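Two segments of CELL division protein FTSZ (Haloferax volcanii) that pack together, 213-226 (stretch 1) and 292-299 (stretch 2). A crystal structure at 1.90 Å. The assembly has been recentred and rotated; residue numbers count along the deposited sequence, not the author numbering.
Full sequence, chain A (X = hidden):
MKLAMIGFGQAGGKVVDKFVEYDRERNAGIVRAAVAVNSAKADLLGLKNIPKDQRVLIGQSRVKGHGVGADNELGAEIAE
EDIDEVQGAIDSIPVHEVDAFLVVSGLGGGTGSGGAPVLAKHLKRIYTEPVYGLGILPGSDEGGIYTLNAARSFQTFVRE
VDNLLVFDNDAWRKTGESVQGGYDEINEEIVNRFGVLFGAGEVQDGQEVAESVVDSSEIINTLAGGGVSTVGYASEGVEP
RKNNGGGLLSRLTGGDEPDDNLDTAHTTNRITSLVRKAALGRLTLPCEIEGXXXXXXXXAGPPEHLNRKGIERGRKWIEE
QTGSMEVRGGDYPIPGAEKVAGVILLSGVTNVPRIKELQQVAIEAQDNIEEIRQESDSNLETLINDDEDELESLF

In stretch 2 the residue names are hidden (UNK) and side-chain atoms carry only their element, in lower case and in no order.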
# COMPACT_ATOMS: atom_id res chain seq x y z
N VAL A 213 18.60 7.86 -11.01
CA VAL A 213 17.26 7.30 -11.01
C VAL A 213 17.07 6.29 -9.88
O VAL A 213 17.96 5.50 -9.59
CB VAL A 213 16.95 6.64 -12.37
CG1 VAL A 213 15.56 5.99 -12.38
CG2 VAL A 213 17.07 7.66 -13.49
N VAL A 214 15.91 6.35 -9.23
CA VAL A 214 15.59 5.41 -8.16
C VAL A 214 15.35 4.03 -8.76
O VAL A 214 14.52 3.87 -9.65
CB VAL A 214 14.29 5.81 -7.41
CG1 VAL A 214 13.85 4.70 -6.46
CG2 VAL A 214 14.47 7.11 -6.66
N ASP A 215 16.08 3.03 -8.27
CA ASP A 215 15.83 1.67 -8.72
C ASP A 215 15.11 0.86 -7.64
O ASP A 215 14.98 1.31 -6.51
CB ASP A 215 17.12 0.99 -9.20
CG ASP A 215 18.21 1.01 -8.17
OD1 ASP A 215 17.93 0.83 -6.97
OD2 ASP A 215 19.38 1.21 -8.55
N SER A 216 14.65 -0.33 -8.01
CA SER A 216 13.93 -1.21 -7.09
C SER A 216 14.76 -1.56 -5.85
O SER A 216 14.21 -1.71 -4.75
CB SER A 216 13.52 -2.50 -7.81
OG SER A 216 12.94 -2.20 -9.06
N SER A 217 16.06 -1.71 -6.04
CA SER A 217 16.96 -2.01 -4.94
C SER A 217 16.84 -1.00 -3.80
O SER A 217 16.84 -1.36 -2.63
CB SER A 217 18.41 -2.07 -5.42
OG SER A 217 18.94 -3.35 -5.19
N GLU A 218 16.72 0.27 -4.17
CA GLU A 218 16.61 1.32 -3.17
C GLU A 218 15.32 1.23 -2.38
O GLU A 218 15.28 1.54 -1.19
CB GLU A 218 16.74 2.70 -3.83
CG GLU A 218 18.14 2.97 -4.37
CD GLU A 218 18.31 4.39 -4.82
OE1 GLU A 218 17.93 4.70 -5.97
OE2 GLU A 218 18.82 5.21 -4.03
N ILE A 219 14.25 0.81 -3.04
CA ILE A 219 12.97 0.65 -2.37
C ILE A 219 13.03 -0.56 -1.46
O ILE A 219 12.64 -0.50 -0.29
CB ILE A 219 11.82 0.49 -3.38
CG1 ILE A 219 11.63 1.79 -4.16
CG2 ILE A 219 10.53 0.07 -2.67
CD1 ILE A 219 10.69 1.65 -5.34
N ILE A 220 13.54 -1.67 -2.00
CA ILE A 220 13.64 -2.90 -1.24
C ILE A 220 14.51 -2.70 0.01
O ILE A 220 14.16 -3.12 1.11
CB ILE A 220 14.18 -4.04 -2.13
CG1 ILE A 220 13.11 -4.41 -3.16
CG2 ILE A 220 14.60 -5.25 -1.31
CD1 ILE A 220 13.59 -5.33 -4.25
N ASN A 221 15.63 -2.02 -0.18
CA ASN A 221 16.55 -1.76 0.93
C ASN A 221 15.98 -0.78 1.97
O ASN A 221 16.28 -0.88 3.16
CB ASN A 221 17.91 -1.31 0.40
CG ASN A 221 18.69 -2.45 -0.23
OD1 ASN A 221 18.36 -3.61 -0.01
ND2 ASN A 221 19.72 -2.13 -1.00
N THR A 222 15.13 0.14 1.52
CA THR A 222 14.44 1.03 2.45
C THR A 222 13.44 0.26 3.32
O THR A 222 13.27 0.55 4.51
CB THR A 222 13.74 2.19 1.71
OG1 THR A 222 14.72 2.95 1.00
CG2 THR A 222 13.02 3.13 2.70
N LEU A 223 12.80 -0.75 2.73
CA LEU A 223 11.76 -1.50 3.43
C LEU A 223 12.32 -2.67 4.23
O LEU A 223 11.60 -3.29 5.00
CB LEU A 223 10.73 -2.04 2.43
CG LEU A 223 9.95 -1.00 1.63
CD1 LEU A 223 9.18 -1.65 0.49
CD2 LEU A 223 9.01 -0.22 2.55
N ALA A 224 13.61 -2.98 4.05
CA ALA A 224 14.15 -4.25 4.52
C ALA A 224 14.13 -4.45 6.03
O ALA A 224 14.11 -5.58 6.51
CB ALA A 224 15.58 -4.47 3.97
N GLY A 225 14.15 -3.35 6.78
CA GLY A 225 14.12 -3.44 8.24
C GLY A 225 12.80 -3.93 8.82
O GLY A 225 12.71 -4.26 9.99
N GLY A 226 11.76 -3.96 7.99
CA GLY A 226 10.47 -4.50 8.40
C GLY A 226 9.62 -3.54 9.21
O GLY A 226 9.95 -2.36 9.37
N UNK A 292 11.86 7.36 12.44
CA UNK A 292 11.74 6.40 11.34
C UNK A 292 13.09 5.75 11.11
O UNK A 292 14.13 6.38 11.30
c UNK A 292 11.26 7.09 10.07
N UNK A 293 13.08 4.48 10.73
CA UNK A 293 14.33 3.74 10.59
C UNK A 293 15.09 4.13 9.31
O UNK A 293 16.29 4.35 9.34
c UNK A 293 15.26 1.34 10.66
o UNK A 293 13.71 -0.45 10.99
c UNK A 293 14.89 -0.13 10.74
o UNK A 293 15.80 -0.98 10.56
c UNK A 293 14.03 2.23 10.59
N UNK A 294 14.37 4.21 8.20
CA UNK A 294 14.98 4.53 6.92
C UNK A 294 14.00 5.38 6.13
O UNK A 294 12.80 5.23 6.30
c UNK A 294 16.61 1.15 5.87
n UNK A 294 17.80 0.43 6.30
c UNK A 294 15.30 3.26 6.13
n UNK A 294 18.92 -1.22 7.44
n UNK A 294 16.63 -1.10 7.57
c UNK A 294 17.79 -0.63 7.10
c UNK A 294 16.30 2.33 6.79
N UNK A 295 14.53 6.27 5.29
CA UNK A 295 13.69 7.14 4.48
C UNK A 295 14.15 7.09 3.03
O UNK A 295 15.33 6.92 2.75
c UNK A 295 13.76 8.59 5.00
N UNK A 296 13.20 7.23 2.12
CA UNK A 296 13.51 7.30 0.70
C UNK A 296 12.72 8.44 0.11
O UNK A 296 11.50 8.50 0.26
c UNK A 296 14.60 6.20 -2.08
c UNK A 296 13.12 6.00 -0.00
c UNK A 296 13.17 6.02 -1.53
c UNK A 296 12.55 4.74 -2.11
N UNK A 297 13.42 9.34 -0.56
CA UNK A 297 12.81 10.46 -1.24
C UNK A 297 12.72 10.14 -2.72
O UNK A 297 13.69 9.69 -3.33
c UNK A 297 13.25 12.95 -1.85
c UNK A 297 11.82 13.36 -1.52
c UNK A 297 13.66 11.73 -1.04
c UNK A 297 14.23 14.11 -1.60
N UNK A 298 11.55 10.38 -3.30
CA UNK A 298 11.35 10.16 -4.71
C UNK A 298 10.75 11.40 -5.36
O UNK A 298 9.68 11.86 -4.95
c UNK A 298 10.17 8.77 -6.46
c UNK A 298 11.00 7.68 -4.36
c UNK A 298 10.41 8.95 -4.96
N UNK A 299 11.43 11.94 -6.36
CA UNK A 299 10.91 13.05 -7.15
C UNK A 299 10.53 12.55 -8.54
O UNK A 299 11.34 11.96 -9.22
c UNK A 299 11.98 15.30 -6.28
c UNK A 299 12.18 14.77 -4.88
c UNK A 299 10.70 16.12 -6.36
c UNK A 299 11.97 14.15 -7.29
O HOH W 1 16.27 4.38 2.73
O HOH W 2 13.81 -0.57 6.80
O HOH W 3 12.06 -0.78 8.86

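Position 292 carries a single side-chain carbon, a CB with nothing beyond it, and it stays out of reach of stretch 1. One carbon means alanine: Ala 292 leads into the contact without joining it.

Position 293 has three carbons in an unbranched chain, the third bearing two oxygens. That is a carboxylate at the end of two methylenes, reaching the turn that contains Gly 225, so the residue is glutamate. OE2 of Glu 293 lies 3.8 Å from CA of Gly 225, and water 3 donates to both OE1 of Glu 293 and O of Gly 226, at 2.7 Å each.

Position 294 begins the strand. Three carbons run to a nitrogen, then to a carbon carrying two more nitrogens: a guanidinium, and therefore arginine. The aliphatic part of Arg 294 passes close to the last turn of the helix, with CD 3.4 Å from O of Asn 221. Its NH1 forms a salt bridge with OE2 of Glu 293 at 3.1 Å, so the two opposite charges are paired beside the turn. NH1 also sits 3.4 Å from N of Gly 225; both are donors, and water 2 reconciles them by accepting from NH1 of Arg 294 (3.0 Å) and from N of Gly 225 (2.8 Å) while donating to O of Thr 222 (2.6 Å).

Position 295 again has one carbon, pointing away from the helix: alanine. Ala 295 contributes backbone instead. Water 1 donates to its O and to OG1 of Thr 222, 2.7 Å from each.

Position 296 shows four carbons forked at the second, and its CA-to-CB bond points toward stretch 1, which identifies leucine. Leu 296 has the largest covered area in either stretch. Its CD2 meets CG1 of Ile 219 at 3.7 Å, and its CB lies 3.6 Å from OG1 of Thr 222. That hydroxyl already has its polar partners: it donates to O of Glu 218 at 2.7 Å and accepts from water 1, so its contact with CB is simple packing.

Position 297 has the same four-carbon fork, but its CA-to-CB bond points away, leaving its backbone O 4.3 Å from CG2 of Val 214. It is leucine, and Leu 297 is buried on other partners elsewhere in the structure.

Position 298 has one carbon carrying two more, a fork at CB without a hetero atom: valine. CG2 of Val 298 meets CG2 of Val 214 at 4.2 Å.

Position 299 has four carbons forked at the second; its CA-to-CB bond points sideways, and it makes no contact here: leucine, Leu 299.

The strand runs nearly antiparallel to the helix, at 153°, with 8.1 Å between axes. No direct hydrogen bond crosses the interface. Leu 296 supplies the apolar centre, while three waters join the polar groups around Thr 222 and the turn. Gly 225 leaves room there: an ideal CB would clash with OE2 of Glu 293 and NH1 of Arg 294. The rule is a greasy centre, a glycine beside the charged pair, and water where donors and acceptors do not meet directly.

Stretch 2, residues 292-299: AERALLVL
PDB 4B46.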